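Local coordinates for CRISPR-associated protein, Cse1 family (Acidimicrobium ferrooxidans, PDB 4H3T) that probably serves as the large subunit of the type I-E CRISPR surveillance complex Cascade and helps it recognise invading DNA, at residues A[303-308]-A[313-318]; A[332-335]-A[341-344]; A[196-201]-A[367-372]. The protein carries 1 engineered substitution. One frame throughout, in Å; residues are numbered along the deposited sequence.

Contact 1: residues A[303-308]-A[313-318]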
# COMPACT_ATOMS: atom_id res chain seq x y z
N TRP A 303 -9.20 -7.29 -6.47
CA TRP A 303 -8.95 -8.67 -6.92
C TRP A 303 -9.07 -8.82 -8.41
O TRP A 303 -9.75 -8.05 -9.07
CB TRP A 303 -9.95 -9.66 -6.26
CG TRP A 303 -9.88 -9.63 -4.76
CD1 TRP A 303 -10.56 -8.77 -3.94
CD2 TRP A 303 -9.02 -10.40 -3.92
NE1 TRP A 303 -10.16 -8.96 -2.64
CE2 TRP A 303 -9.22 -9.95 -2.59
CE3 TRP A 303 -8.09 -11.43 -4.14
CZ2 TRP A 303 -8.52 -10.50 -1.50
CZ3 TRP A 303 -7.45 -12.01 -3.06
CH2 TRP A 303 -7.64 -11.51 -1.76
N ARG A 304 -8.30 -9.77 -8.93
CA ARG A 304 -8.36 -10.19 -10.33
C ARG A 304 -8.71 -11.65 -10.32
O ARG A 304 -8.08 -12.43 -9.59
CB ARG A 304 -7.00 -9.93 -11.03
CG ARG A 304 -6.85 -10.55 -12.40
CD ARG A 304 -5.52 -10.14 -13.02
NE ARG A 304 -4.34 -10.65 -12.29
CZ ARG A 304 -3.84 -11.89 -12.40
NH1 ARG A 304 -4.43 -12.79 -13.18
NH2 ARG A 304 -2.76 -12.23 -11.73
N MSE A 305 -9.58 -12.05 -11.19
CA MSE A 305 -9.91 -13.48 -11.31
C MSE A 305 -8.79 -14.17 -12.08
O MSE A 305 -8.54 -13.80 -13.22
CB MSE A 305 -11.26 -13.67 -12.02
CG MSE A 305 -11.67 -15.15 -12.02
SE MSE A 305 -13.08 -15.45 -13.18
CE MSE A 305 -12.06 -15.57 -14.77
N GLU A 306 -8.08 -15.10 -11.45
CA GLU A 306 -6.91 -15.80 -12.02
C GLU A 306 -7.32 -17.01 -12.83
O GLU A 306 -6.78 -17.22 -13.91
CB GLU A 306 -6.00 -16.23 -10.87
CG GLU A 306 -4.72 -16.91 -11.30
CD GLU A 306 -3.87 -17.32 -10.11
OE1 GLU A 306 -4.41 -17.98 -9.20
OE2 GLU A 306 -2.68 -16.91 -10.07
N SER A 307 -8.24 -17.85 -12.30
CA SER A 307 -8.74 -19.00 -13.04
C SER A 307 -10.19 -19.34 -12.62
O SER A 307 -10.61 -19.02 -11.51
CB SER A 307 -7.81 -20.20 -12.84
OG SER A 307 -7.84 -20.69 -11.51
N ARG A 308 -10.93 -19.98 -13.51
CA ARG A 308 -12.29 -20.44 -13.30
C ARG A 308 -12.42 -21.81 -13.90
O ARG A 308 -12.18 -21.92 -15.10
CB ARG A 308 -13.34 -19.49 -13.96
CG ARG A 308 -14.77 -19.98 -13.88
CD ARG A 308 -15.76 -18.96 -14.40
NE ARG A 308 -16.56 -18.40 -13.32
CZ ARG A 308 -16.78 -17.10 -13.09
NH1 ARG A 308 -17.53 -16.72 -12.06
NH2 ARG A 308 -16.25 -16.18 -13.89
N VAL A 313 -13.34 -20.97 -8.54
CA VAL A 313 -12.75 -19.74 -9.06
C VAL A 313 -11.62 -19.31 -8.15
O VAL A 313 -11.82 -19.27 -6.94
CB VAL A 313 -13.81 -18.60 -9.18
CG1 VAL A 313 -13.23 -17.38 -9.92
CG2 VAL A 313 -15.10 -19.08 -9.90
N SER A 314 -10.48 -18.92 -8.70
CA SER A 314 -9.40 -18.37 -7.86
C SER A 314 -9.16 -16.90 -8.23
O SER A 314 -9.27 -16.49 -9.39
CB SER A 314 -8.11 -19.17 -7.98
OG SER A 314 -7.60 -19.13 -9.30
N TYR A 315 -8.89 -16.14 -7.20
CA TYR A 315 -8.63 -14.73 -7.28
C TYR A 315 -7.28 -14.43 -6.74
O TYR A 315 -6.88 -15.03 -5.75
CB TYR A 315 -9.66 -13.95 -6.46
CG TYR A 315 -11.06 -14.06 -6.98
CD1 TYR A 315 -11.54 -13.19 -7.95
CD2 TYR A 315 -11.93 -15.03 -6.49
CE1 TYR A 315 -12.84 -13.31 -8.46
CE2 TYR A 315 -13.22 -15.16 -6.99
CZ TYR A 315 -13.67 -14.29 -7.97
OH TYR A 315 -14.94 -14.36 -8.45
N VAL A 316 -6.62 -13.43 -7.29
CA VAL A 316 -5.36 -12.96 -6.76
C VAL A 316 -5.51 -11.47 -6.48
O VAL A 316 -6.25 -10.78 -7.20
CB VAL A 316 -4.14 -13.30 -7.64
CG1 VAL A 316 -3.98 -14.82 -7.78
CG2 VAL A 316 -4.24 -12.67 -9.02
N PRO A 317 -4.76 -10.92 -5.50
CA PRO A 317 -4.87 -9.47 -5.24
C PRO A 317 -4.35 -8.62 -6.40
O PRO A 317 -3.34 -8.95 -6.99
CB PRO A 317 -3.96 -9.26 -4.00
CG PRO A 317 -3.78 -10.61 -3.38
CD PRO A 317 -3.86 -11.59 -4.52
N LEU A 318 -4.99 -7.51 -6.68
CA LEU A 318 -4.45 -6.51 -7.60
C LEU A 318 -3.28 -5.81 -6.88
O LEU A 318 -3.42 -5.42 -5.69
CB LEU A 318 -5.50 -5.48 -7.96
CG LEU A 318 -6.55 -5.90 -8.97
CD1 LEU A 318 -7.64 -4.86 -9.06
CD2 LEU A 318 -5.89 -6.20 -10.34
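Ser-307 and Ser-314 meet hydroxyl to hydroxyl, OG to OG at 2.7 Å, on one face of an antiparallel beta hairpin. Each OG sits between its own backbone N and carbonyl carbon (chi1 68° and 63°), which brings the two side chains together. Serine suits this pair because a hydroxyl on a single carbon is short enough to meet its partner directly across the strands, and each can donate or accept.

Beside them lies a classic beta bulge: Glu-306 and Ser-307 both face Ser-314, whose O takes Glu-306 N at 2.8 Å and, weakly, Ser-307 N. Past the bulge Met-305 pairs with Tyr-315, and Arg-304 with Val-316 forms the next, hydrogen-bonded pair, Arg-304 N to Val-316 O and Val-316 N to Arg-304 O, each 2.9 Å. Val-316 CG2 lies over one guanidinium face of Arg-304, while CG1 touches the Glu-306 carboxylate. On the other face, selenomethionine Met-305 presses CG tightly against Val-313 CG1 at 3.4 Å. Buried Trp-303 packs CZ3 on Pro-317 CD at 3.9 Å.

The chemistry implies a hairpin held mainly by backbone bonds: the Ser-314 face carries the hydroxyl pair and Arg-304 around Val-316; opposite, Met-305 and Tyr-315 pack with Val-313, Arg-308 alongside.

Contact 2: residues A[332-335]-A[341-344]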
# COMPACT_ATOMS: atom_id res chain seq x y z
N SER A 332 -5.10 -0.52 -12.53
CA SER A 332 -5.10 -1.58 -11.50
C SER A 332 -5.74 -1.07 -10.17
O SER A 332 -6.15 -1.88 -9.33
CB SER A 332 -3.69 -2.17 -11.25
OG SER A 332 -2.77 -1.34 -10.54
N VAL A 333 -5.86 0.25 -9.99
CA VAL A 333 -6.53 0.88 -8.87
C VAL A 333 -8.02 0.90 -9.17
O VAL A 333 -8.84 0.53 -8.35
CB VAL A 333 -5.97 2.31 -8.56
CG1 VAL A 333 -6.70 2.95 -7.37
CG2 VAL A 333 -4.49 2.27 -8.26
N LEU A 334 -8.37 1.42 -10.30
CA LEU A 334 -9.78 1.55 -10.70
C LEU A 334 -10.44 0.21 -11.09
O LEU A 334 -11.66 0.09 -10.96
CB LEU A 334 -9.88 2.55 -11.84
CG LEU A 334 -9.34 3.96 -11.52
CD1 LEU A 334 -9.57 4.89 -12.68
CD2 LEU A 334 -9.95 4.52 -10.31
N ALA A 335 -9.63 -0.82 -11.43
CA ALA A 335 -10.05 -2.18 -11.67
C ALA A 335 -11.24 -2.19 -12.66
O ALA A 335 -12.30 -2.68 -12.33
CB ALA A 335 -10.47 -2.81 -10.33
N GLN A 341 -11.90 -6.35 -9.78
CA GLN A 341 -12.87 -5.80 -8.84
C GLN A 341 -12.10 -4.87 -7.89
O GLN A 341 -11.16 -5.31 -7.21
CB GLN A 341 -13.51 -7.05 -8.18
CG GLN A 341 -14.35 -7.04 -6.89
CD GLN A 341 -14.14 -8.40 -6.13
OE1 GLN A 341 -13.71 -9.51 -6.69
NE2 GLN A 341 -14.33 -8.35 -4.83
N ARG A 342 -12.47 -3.60 -7.87
CA ARG A 342 -11.78 -2.61 -7.05
C ARG A 342 -11.94 -2.91 -5.52
O ARG A 342 -12.81 -3.68 -5.09
CB ARG A 342 -12.23 -1.16 -7.38
CG ARG A 342 -13.62 -0.81 -6.88
CD ARG A 342 -14.10 0.58 -7.32
NE ARG A 342 -13.83 0.88 -8.72
CZ ARG A 342 -13.97 2.05 -9.31
NH1 ARG A 342 -14.51 3.07 -8.65
NH2 ARG A 342 -13.64 2.21 -10.58
N ALA A 343 -11.00 -2.36 -4.75
CA ALA A 343 -11.02 -2.41 -3.28
C ALA A 343 -12.36 -1.91 -2.79
O ALA A 343 -12.87 -0.90 -3.28
CB ALA A 343 -9.90 -1.58 -2.70
N GLY A 344 -12.96 -2.62 -1.83
CA GLY A 344 -14.30 -2.26 -1.37
C GLY A 344 -14.36 -0.85 -0.79
O GLY A 344 -15.37 -0.18 -0.88
O HOH W 1 -8.68 -1.18 -6.05
O HOH W 2 -14.00 -1.78 -10.24
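This is a buried polar contact in which an arginine side chain and two waters join the C-terminal end of helix 330-334 to the loop between strand 340-341 and helix 344-350. Arg-342 carries it. Its NH2 donates to Leu-334 O at 2.9 Å, in the carbonyl plane and on a lone pair, although the oxygen is tilted 23° from the guanidinium plane. NE reaches the same oxygen only weakly, at 3.2 Å. CG stands between the backbone N and the carbonyl carbon (chi1 73°), and a bend at chi3 (44°) turns the guanidinium back to the helix end. Arginine suits the place because its spread of N-H groups can serve several acceptors: NH1 is taken by the carboxylate of Glu-350 in a salt bridge and by Leu-391 O.

A helix end leaves carbonyls without partners in the next turn, and here side chain and water supply them. One water donates to Ala-335 O and accepts from Arg-342 NE at 3.1 Å, so the single NE proton is shared between this water and Leu-334 O. Another water bridges Val-333 O and Ala-343 N, at 2.9 Å from each. Ala-335 leaves the helix with positive phi, and its lone methyl lies directly against the backbone of Arg-342, CB being 3.3 Å from the N of Arg-342.

Around this junction, Leu-334 packs on Val-390 and Leu-391 of helix 388-391, while Val-333 rests on Leu-346 and Arg-342 on Ser-347, both of helix 344-350.

Contact 3: residues A[196-201]-A[367-372]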
# COMPACT_ATOMS: atom_id res chain seq x y z
N TYR A 196 0.01 -11.33 5.96
CA TYR A 196 -1.14 -11.04 5.11
C TYR A 196 -1.05 -9.65 4.41
O TYR A 196 -1.35 -9.57 3.22
CB TYR A 196 -2.40 -11.13 5.93
CG TYR A 196 -3.64 -10.72 5.15
CD1 TYR A 196 -4.27 -11.60 4.30
CD2 TYR A 196 -4.09 -9.41 5.18
CE1 TYR A 196 -5.42 -11.23 3.60
CE2 TYR A 196 -5.19 -9.01 4.44
CZ TYR A 196 -5.91 -9.94 3.72
OH TYR A 196 -7.00 -9.55 2.97
N LEU A 197 -0.56 -8.61 5.08
CA LEU A 197 -0.38 -7.30 4.45
C LEU A 197 0.77 -7.32 3.46
O LEU A 197 0.72 -6.55 2.49
CB LEU A 197 -0.21 -6.16 5.45
CG LEU A 197 -1.43 -5.70 6.17
CD1 LEU A 197 -1.14 -4.41 6.97
CD2 LEU A 197 -2.56 -5.40 5.18
N ALA A 198 1.77 -8.18 3.67
CA ALA A 198 2.86 -8.37 2.70
C ALA A 198 2.30 -9.05 1.39
O ALA A 198 2.85 -8.87 0.32
CB ALA A 198 4.00 -9.20 3.30
N TRP A 199 1.25 -9.87 1.52
CA TRP A 199 0.61 -10.56 0.42
C TRP A 199 -0.35 -9.68 -0.37
O TRP A 199 -0.39 -9.77 -1.59
CB TRP A 199 -0.15 -11.77 0.96
CG TRP A 199 -0.80 -12.58 -0.13
CD1 TRP A 199 -0.18 -13.22 -1.16
CD2 TRP A 199 -2.20 -12.86 -0.26
NE1 TRP A 199 -1.11 -13.86 -1.93
CE2 TRP A 199 -2.36 -13.61 -1.43
CE3 TRP A 199 -3.34 -12.50 0.48
CZ2 TRP A 199 -3.62 -14.01 -1.90
CZ3 TRP A 199 -4.60 -12.87 -0.00
CH2 TRP A 199 -4.72 -13.65 -1.16
N ILE A 200 -1.19 -8.91 0.29
CA ILE A 200 -2.19 -8.13 -0.46
C ILE A 200 -1.58 -6.82 -1.04
O ILE A 200 -0.58 -6.29 -0.54
CB ILE A 200 -3.49 -7.78 0.33
CG1 ILE A 200 -3.22 -6.91 1.59
CG2 ILE A 200 -4.25 -9.04 0.71
CD1 ILE A 200 -4.35 -6.08 2.02
N GLY A 201 -2.25 -6.32 -2.05
CA GLY A 201 -2.03 -4.98 -2.59
C GLY A 201 -2.93 -4.06 -1.77
O GLY A 201 -4.14 -4.10 -1.90
N ALA A 367 4.31 -5.43 -1.86
CA ALA A 367 5.64 -5.99 -1.59
C ALA A 367 5.90 -7.13 -2.49
O ALA A 367 4.95 -7.78 -2.95
CB ALA A 367 5.72 -6.45 -0.15
N LYS A 368 7.20 -7.36 -2.76
CA LYS A 368 7.71 -8.46 -3.56
C LYS A 368 8.88 -9.10 -2.78
O LYS A 368 9.74 -8.39 -2.25
CB LYS A 368 8.15 -7.99 -4.93
CG LYS A 368 8.16 -9.11 -5.96
CD LYS A 368 9.03 -8.78 -7.20
CE LYS A 368 8.26 -8.13 -8.33
NZ LYS A 368 9.12 -7.99 -9.55
N PHE A 369 8.82 -10.44 -2.64
CA PHE A 369 9.80 -11.23 -1.90
C PHE A 369 10.59 -12.11 -2.82
O PHE A 369 10.08 -12.55 -3.84
CB PHE A 369 9.12 -12.13 -0.84
CG PHE A 369 8.49 -11.33 0.24
CD1 PHE A 369 9.16 -11.09 1.43
CD2 PHE A 369 7.24 -10.74 0.04
CE1 PHE A 369 8.61 -10.26 2.41
CE2 PHE A 369 6.69 -9.91 1.01
CZ PHE A 369 7.38 -9.67 2.19
N GLY A 370 11.82 -12.38 -2.42
CA GLY A 370 12.72 -13.31 -3.11
C GLY A 370 13.20 -14.39 -2.17
O GLY A 370 12.85 -14.42 -0.97
N ASN A 371 14.03 -15.29 -2.71
CA ASN A 371 14.66 -16.39 -1.98
C ASN A 371 13.66 -17.19 -1.13
O ASN A 371 13.80 -17.27 0.10
CB ASN A 371 15.79 -15.81 -1.12
CG ASN A 371 16.77 -15.02 -1.95
OD1 ASN A 371 16.90 -13.80 -1.84
ND2 ASN A 371 17.40 -15.67 -2.89
N MSE A 372 12.63 -17.76 -1.80
CA MSE A 372 11.60 -18.59 -1.19
C MSE A 372 10.89 -17.78 -0.05
O MSE A 372 10.77 -18.23 1.10
CB MSE A 372 12.20 -19.91 -0.65
CG MSE A 372 12.73 -20.87 -1.77
SE MSE A 372 11.21 -21.59 -2.80
CE MSE A 372 11.35 -20.51 -4.39
O HOH W 3 2.02 -7.17 -1.66
O HOH W 4 3.90 -10.24 -1.84
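The short helix 196-199 leads into the edge strand 202-206 of a three-stranded antiparallel sheet, and here it meets the end of that sheet's middle strand, 359-370, through one small apolar touch and two waters. The direct packing is between Ala-198 and Phe-369: Ala-198 CB approaches the ring obliquely, 3.6 Å from Phe-369 CZ, with CE2 about as near. Phe-369 CG lies anti to the carbonyl carbon (chi1 -67°), which carries the ring from the strand to the helix. Alanine suits its side of the contact, since its single methyl lets the aromatic ring come close to the helix backbone. Ala-367, also directed toward the helix, brings its CB to 3.8 Å from Ala-198 O.

The polar part of the contact gathers at that same carbonyl oxygen. One water donates to Ala-198 O at 2.8 Å and to Ala-367 O at 2.9 Å, and it lies at the edge of the Phe-369 ring, in its plane. A second water accepts from Ala-367 N at 2.9 Å and is 2.7 Å from Ala-198 O; Ile-200 O is also within its reach. Thus the backbone of Ala-367 is met by water through both its N and its O. The two waters therefore relay the polar backbone atoms of the strand to the end of the helix.

Beyond the contact, Ala-198 leans on Phe-170 of helix 157-170, and Leu-197 touches that helix and helix 52-68. On the strand side, Ala-367 and Phe-369 both pack against Leu-376 of the adjoining strand 375-387.

In the fold
Contacts 1 and 2 follow one another along the chain, and both are nested inside the long loop that contact 3 closes. The centres of contacts 1 and 2 are about 13 Å apart, and the two touch directly: Trp-303 O lies 2.8 Å from Gln-341 N, a probable hydrogen bond that adds strand 340-341 to the hairpin, while Leu-318 CD1 packs on Ala-335 CB at 3.7 Å. Arg-295 ties them further, meeting Tyr-315 by cation-pi and Gln-341 OE1 by a hydrogen bond. Contact 1 also reaches contact 3, about 17 Å away between centres, where Trp-303 CH2 meets Trp-199 CH2 at 3.7 Å. Contacts 2 and 3 do not touch, their nearest atoms being about 6 Å apart; the hairpin of contact 1 touches both.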